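Local coordinates for protein lectin CEL-I, N-acetyl-D-galactosamine-specific C-type (Cucumaria echinata, PDB 4WQQ) that binds sugars through calcium as a C-type lectin, natively specific for N-acetylgalactosamine and galactose and here engineered to recognise mannose, at residues T6-E11 against C136-E141; A53-V58 against G113-T118. The protein carries 3 engineered substitutions. All coordinates share one frame; numbering follows the deposited sequence.

Contact 1. Residues T6-E11 against C136-E141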
loop_
_atom_site.group_PDB
_atom_site.type_symbol
_atom_site.label_atom_id
_atom_site.label_comp_id
_atom_site.label_asym_id
_atom_site.label_seq_id
_atom_site.Cartn_x
_atom_site.Cartn_y
_atom_site.Cartn_z
ATOM N N THR A 6 -5.202 -3.430 -5.728
ATOM C CA THR A 6 -6.121 -3.649 -6.779
ATOM C C THR A 6 -7.452 -2.897 -6.552
ATOM O O THR A 6 -7.961 -2.870 -5.451
ATOM C CB THR A 6 -6.359 -5.172 -6.897
ATOM O OG1 THR A 6 -5.082 -5.773 -7.226
ATOM C CG2 THR A 6 -7.440 -5.447 -7.957
ATOM N N ASP A 7 -7.981 -2.336 -7.634
ATOM C CA ASP A 7 -9.193 -1.479 -7.679
ATOM C C ASP A 7 -9.013 -0.075 -7.104
ATOM O O ASP A 7 -9.989 0.637 -7.012
ATOM C CB ASP A 7 -10.418 -2.131 -7.040
ATOM C CG ASP A 7 -10.744 -3.504 -7.672
ATOM O OD1 ASP A 7 -10.728 -3.609 -8.900
ATOM O OD2 ASP A 7 -10.987 -4.454 -6.895
ATOM N N TRP A 8 -7.787 0.292 -6.715
ATOM C CA TRP A 8 -7.448 1.646 -6.333
ATOM C C TRP A 8 -6.529 2.210 -7.417
ATOM O O TRP A 8 -5.688 1.496 -8.025
ATOM C CB TRP A 8 -6.767 1.694 -4.978
ATOM C CG TRP A 8 -7.625 1.190 -3.809
ATOM C CD1 TRP A 8 -8.024 -0.092 -3.587
ATOM C CD2 TRP A 8 -8.162 1.973 -2.728
ATOM N NE1 TRP A 8 -8.757 -0.163 -2.413
ATOM C CE2 TRP A 8 -8.859 1.096 -1.875
ATOM C CE3 TRP A 8 -8.146 3.325 -2.421
ATOM C CZ2 TRP A 8 -9.557 1.536 -0.772
ATOM C CZ3 TRP A 8 -8.778 3.750 -1.258
ATOM C CH2 TRP A 8 -9.474 2.855 -0.447
ATOM N N GLU A 9 -6.740 3.492 -7.695
ATOM C CA GLU A 9 -5.973 4.226 -8.721
ATOM C C GLU A 9 -4.894 5.054 -8.083
ATOM O O GLU A 9 -5.092 5.704 -7.064
ATOM C CB GLU A 9 -6.881 5.209 -9.490
ATOM C CG GLU A 9 -8.157 4.636 -10.071
ATOM C CD GLU A 9 -7.924 3.534 -11.077
ATOM O OE1 GLU A 9 -8.432 2.429 -10.857
ATOM O OE2 GLU A 9 -7.207 3.761 -12.060
ATOM N N ALA A 10 -3.736 5.095 -8.744
ATOM C CA ALA A 10 -2.604 5.842 -8.217
ATOM C C ALA A 10 -2.583 7.244 -8.768
ATOM O O ALA A 10 -2.804 7.460 -9.985
ATOM C CB ALA A 10 -1.317 5.142 -8.543
ATOM N N GLU A 11 -2.339 8.175 -7.888
ATOM C CA GLU A 11 -2.073 9.605 -8.265
ATOM C C GLU A 11 -1.222 10.260 -7.196
ATOM O O GLU A 11 -1.568 10.331 -5.991
ATOM C CB GLU A 11 -3.355 10.324 -8.556
ATOM C CG GLU A 11 -3.323 11.826 -8.478
ATOM C CD GLU A 11 -2.721 12.470 -9.720
ATOM O OE1 GLU A 11 -2.551 11.777 -10.748
ATOM O OE2 GLU A 11 -2.424 13.682 -9.624
ATOM N N CYS A 136 -12.712 7.388 -1.592
ATOM C CA CYS A 136 -11.734 7.155 -0.555
ATOM C C CYS A 136 -10.313 7.403 -1.049
ATOM O O CYS A 136 -10.062 7.420 -2.265
ATOM C CB CYS A 136 -11.816 5.730 -0.041
ATOM S SG CYS A 136 -13.509 5.195 0.395
ATOM N N LYS A 137 -9.424 7.590 -0.104
ATOM C CA LYS A 137 -8.013 7.935 -0.405
ATOM C C LYS A 137 -7.210 7.173 0.596
ATOM O O LYS A 137 -7.551 7.168 1.770
ATOM C CB LYS A 137 -7.838 9.434 -0.231
ATOM C CG LYS A 137 -6.466 10.029 -0.322
ATOM C CD LYS A 137 -6.560 11.585 -0.242
ATOM C CE LYS A 137 -5.190 12.185 0.030
ATOM N NZ LYS A 137 -5.157 13.665 0.006
ATOM N N LEU A 138 -6.087 6.602 0.136
ATOM C CA LEU A 138 -5.065 6.081 1.009
ATOM C C LEU A 138 -3.972 7.072 1.322
ATOM O O LEU A 138 -3.459 7.737 0.419
ATOM C CB LEU A 138 -4.451 4.866 0.375
ATOM C CG LEU A 138 -5.428 3.749 0.046
ATOM C CD1 LEU A 138 -4.620 2.597 -0.428
ATOM C CD2 LEU A 138 -6.373 3.283 1.172
ATOM N N THR A 139 -3.602 7.115 2.605
ATOM C CA THR A 139 -2.476 7.921 3.067
ATOM C C THR A 139 -1.488 6.959 3.775
ATOM O O THR A 139 -1.841 6.229 4.697
ATOM C CB THR A 139 -2.927 9.063 4.025
ATOM O OG1 THR A 139 -3.837 9.917 3.319
ATOM C CG2 THR A 139 -1.753 9.916 4.512
ATOM N N PHE A 140 -0.226 7.005 3.342
ATOM C CA PHE A 140 0.837 6.191 3.914
ATOM C C PHE A 140 1.503 6.947 4.984
ATOM O O PHE A 140 2.371 7.766 4.744
ATOM C CB PHE A 140 1.749 5.727 2.833
ATOM C CG PHE A 140 0.983 5.055 1.728
ATOM C CD1 PHE A 140 0.541 3.765 1.860
ATOM C CD2 PHE A 140 0.689 5.732 0.564
ATOM C CE1 PHE A 140 -0.194 3.183 0.840
ATOM C CE2 PHE A 140 -0.078 5.163 -0.433
ATOM C CZ PHE A 140 -0.519 3.887 -0.317
ATOM N N GLU A 141 0.985 6.682 6.179
ATOM C CA GLU A 141 1.300 7.377 7.401
ATOM C C GLU A 141 2.572 6.862 8.009
ATOM O O GLU A 141 3.170 5.860 7.608
ATOM C CB GLU A 141 0.156 7.238 8.391
ATOM C CG GLU A 141 -1.084 7.906 7.886
ATOM C CD GLU A 141 -2.159 8.026 8.945
ATOM O OE1 GLU A 141 -2.913 9.026 8.908
ATOM O OE2 GLU A 141 -2.231 7.147 9.801
ATOM O OXT GLU A 141 3.064 7.505 8.956
#
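In both Trp8 and Leu138, CG lies anti to the carbonyl carbon and beside the backbone N (chi1 -62° and -58°). With each CB bond directed at the opposite segment, these torsions carry indole and isobutyl group across, and the two side chains cross at about a right angle. The result is a CH-pi contact, in which Leu138 CD2 lies 3.8 Å from the centroid of the six-membered ring of Trp8. CD2 sits 27° off the ring normal, over the face but displaced toward the CZ3-CH2 side; Leu138 CD2 is 3.5 Å from both Trp8 CZ3 and Trp8 CH2. The branch point joins in as well, with Leu138 CG 3.6 Å from Trp8 CZ3. Cys136, two residues earlier on the same side of its strand, adds its CB, which approaches the indole obliquely at 3.7 Å from Trp8 CH2. The backbone between them passes at the ring edge, where Lys137 N is 4.1 Å from Trp8 CZ3. All the cross-segment contacts fall on Trp8: one buried indole packs the N-terminal segment on the last strand, away from the sugar and calcium sites, consistent with a C-type lectin domain whose ends lie close together.

SG of Cys136 is disulfide-bonded to Cys32, tying the strand to helix 25-34. Leu138 also packs on Val42 and Ser44 of strand 42-46, while Trp8 touches Arg17 of strand 14-23 and Leu40 of the second subunit. Strand 132-140 pairs antiparallel with both 14-23 and 42-46, and strand 9-11 joins the sheet through 14-23.

Contact 2. Residues A53-V58 against G113-T118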
loop_
_atom_site.group_PDB
_atom_site.type_symbol
_atom_site.label_atom_id
_atom_site.label_comp_id
_atom_site.label_asym_id
_atom_site.label_seq_id
_atom_site.Cartn_x
_atom_site.Cartn_y
_atom_site.Cartn_z
ATOM N N ALA A 53 -4.690 20.522 -8.680
ATOM C CA ALA A 53 -4.381 19.334 -9.431
ATOM C C ALA A 53 -5.106 18.161 -8.762
ATOM O O ALA A 53 -5.705 17.348 -9.454
ATOM C CB ALA A 53 -2.888 19.099 -9.445
ATOM N N GLU A 54 -5.028 18.097 -7.439
ATOM C CA GLU A 54 -5.744 17.006 -6.723
ATOM C C GLU A 54 -7.254 17.104 -6.943
ATOM O O GLU A 54 -7.907 16.113 -7.193
ATOM C CB GLU A 54 -5.368 16.963 -5.244
ATOM C CG GLU A 54 -5.924 15.694 -4.547
ATOM C CD GLU A 54 -5.396 15.446 -3.143
ATOM O OE1 GLU A 54 -4.942 16.408 -2.446
ATOM O OE2 GLU A 54 -5.500 14.242 -2.729
ATOM N N GLN A 55 -7.796 18.315 -6.876
ATOM C CA GLN A 55 -9.169 18.562 -7.121
ATOM C C GLN A 55 -9.554 18.046 -8.495
ATOM O O GLN A 55 -10.570 17.333 -8.667
ATOM C CB GLN A 55 -9.446 20.083 -7.011
ATOM C CG GLN A 55 -10.817 20.494 -7.411
ATOM C CD GLN A 55 -11.896 20.198 -6.372
ATOM O OE1 GLN A 55 -11.641 20.100 -5.169
ATOM N NE2 GLN A 55 -13.107 20.083 -6.857
ATOM N N ALA A 56 -8.797 18.461 -9.524
ATOM C CA ALA A 56 -9.154 18.048 -10.844
ATOM C C ALA A 56 -9.051 16.547 -11.032
ATOM O O ALA A 56 -9.892 15.959 -11.729
ATOM C CB ALA A 56 -8.312 18.817 -11.866
ATOM N N TYR A 57 -8.058 15.938 -10.450
ATOM C CA TYR A 57 -7.833 14.483 -10.582
ATOM C C TYR A 57 -9.073 13.759 -10.020
ATOM O O TYR A 57 -9.703 12.917 -10.667
ATOM C CB TYR A 57 -6.586 14.035 -9.825
ATOM C CG TYR A 57 -6.599 12.524 -9.735
ATOM C CD1 TYR A 57 -6.234 11.736 -10.810
ATOM C CD2 TYR A 57 -7.113 11.900 -8.590
ATOM C CE1 TYR A 57 -6.365 10.365 -10.762
ATOM C CE2 TYR A 57 -7.228 10.540 -8.525
ATOM C CZ TYR A 57 -6.867 9.761 -9.586
ATOM O OH TYR A 57 -7.002 8.378 -9.458
ATOM N N VAL A 58 -9.474 14.197 -8.838
ATOM C CA VAL A 58 -10.657 13.621 -8.166
ATOM C C VAL A 58 -11.950 13.788 -8.929
ATOM O O VAL A 58 -12.690 12.856 -9.139
ATOM C CB VAL A 58 -10.766 14.171 -6.725
ATOM C CG1 VAL A 58 -12.100 13.755 -6.059
ATOM C CG2 VAL A 58 -9.600 13.709 -5.879
ATOM N N GLY A 113 -19.030 18.229 3.831
ATOM C CA GLY A 113 -18.559 18.714 2.542
ATOM C C GLY A 113 -18.673 17.730 1.380
ATOM O O GLY A 113 -18.620 16.524 1.582
ATOM N N GLN A 114 -18.919 18.240 0.169
ATOM C CA GLN A 114 -19.092 17.422 -1.004
ATOM C C GLN A 114 -18.730 18.252 -2.263
ATOM O O GLN A 114 -18.897 19.473 -2.264
ATOM C CB GLN A 114 -20.561 16.897 -1.111
ATOM C CG GLN A 114 -21.603 18.008 -1.177
ATOM C CD GLN A 114 -23.063 17.589 -1.173
ATOM O OE1 GLN A 114 -23.873 18.439 -1.456
ATOM N NE2 GLN A 114 -23.418 16.358 -0.793
ATOM N N PHE A 115 -18.257 17.593 -3.303
ATOM C CA PHE A 115 -18.219 18.220 -4.653
ATOM C C PHE A 115 -19.619 18.279 -5.268
ATOM O O PHE A 115 -20.401 17.314 -5.230
ATOM C CB PHE A 115 -17.385 17.365 -5.630
ATOM C CG PHE A 115 -15.886 17.350 -5.409
ATOM C CD1 PHE A 115 -15.259 17.883 -4.307
ATOM C CD2 PHE A 115 -15.099 16.751 -6.369
ATOM C CE1 PHE A 115 -13.898 17.805 -4.158
ATOM C CE2 PHE A 115 -13.729 16.731 -6.262
ATOM C CZ PHE A 115 -13.120 17.239 -5.164
ATOM N N ARG A 116 -19.917 19.381 -5.921
ATOM C CA ARG A 116 -20.917 19.423 -6.990
ATOM C C ARG A 116 -20.394 18.767 -8.276
ATOM O O ARG A 116 -19.197 18.643 -8.463
ATOM C CB ARG A 116 -21.256 20.914 -7.300
ATOM C CG ARG A 116 -21.704 21.574 -6.044
ATOM C CD ARG A 116 -22.631 22.715 -6.227
ATOM N NE ARG A 116 -23.883 22.334 -5.585
ATOM C CZ ARG A 116 -24.556 23.067 -4.680
ATOM N NH1 ARG A 116 -24.138 24.311 -4.250
ATOM N NH2 ARG A 116 -25.669 22.544 -4.199
ATOM N N HIS A 117 -21.312 18.349 -9.135
ATOM C CA HIS A 117 -20.917 17.733 -10.395
ATOM C C HIS A 117 -20.585 18.816 -11.440
ATOM O O HIS A 117 -20.129 18.471 -12.532
ATOM C CB HIS A 117 -21.963 16.767 -10.976
ATOM C CG HIS A 117 -23.215 17.394 -11.505
ATOM N ND1 HIS A 117 -24.244 17.839 -10.693
ATOM C CD2 HIS A 117 -23.620 17.640 -12.788
ATOM C CE1 HIS A 117 -25.243 18.265 -11.460
ATOM N NE2 HIS A 117 -24.878 18.164 -12.724
ATOM N N THR A 118 -20.769 20.067 -11.065
ATOM C CA THR A 118 -20.556 21.214 -11.998
ATOM C C THR A 118 -19.345 22.027 -11.558
ATOM O O THR A 118 -18.799 21.846 -10.440
ATOM C CB THR A 118 -21.790 22.086 -12.004
ATOM O OG1 THR A 118 -22.102 22.481 -10.667
ATOM C CG2 THR A 118 -22.896 21.401 -12.611
#
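Gln55 reaches Phe115 by a bent chain: its CG is anti to the backbone N (chi1 173°), and the turn at chi2, 77°, swings the amide over one face of the phenyl ring. Phe115 comes from the opposite direction, its CG anti to the carbonyl carbon and beside the backbone N, which points the ring at the helix. NE2 of Gln55 lies 3.3 Å above the ring plane, displaced toward the rim, and is 3.3 Å from Phe115 CZ. The amide is tilted by 37° to the ring, so this is not a parallel stack. The carbonyl end is just as near, with Gln55 OE1 3.2 Å from Phe115 CZ. Both polar atoms have hydrogen-bonding partners beyond the two segments, OE1 with Trp123 NE1 and NE2 with Gly120 O, and this pair of bonds would hold the amide's rotation.

Val58, one helical turn on, supplies CG1, which approaches the same ring obliquely and comes within 3.4 Å of Phe115 CE2. Its side chain crosses that of Phe115 at about a right angle.

Arg116, next to Phe115, belongs to the mannose pocket. Phe115 also meets Trp123 of strand 123-126, the rings nearly parallel, and touches Ile74 of strand 71-77. Phe59 and Trp62 extend its contacts along helix 52-65. The helix packs on strand 112-116, which pairs antiparallel with 71-77 and 123-126.

Overall arrangement
The centres of contacts 1 and 2 lie 16 Å apart, and contact 2 (53-58 with 113-118) is nested along the chain inside the loop closed by contact 1 (6-11 with 136-141). This nesting fits the C-type lectin fold, whose terminal regions come together. Both contacts reach one mixed sheet, in which strand 71-77 pairs with 112-116 and, in parallel, with 132-140. Helix 52-65 links them directly: Lys137 NZ and Glu54 OE2 form a salt bridge of 2.8 Å, and Tyr57 packs on Glu9 and Glu11. Contact 2 lies toward the sugar-binding side, whereas contact 1 is at the end where the chain termini meet the second subunit.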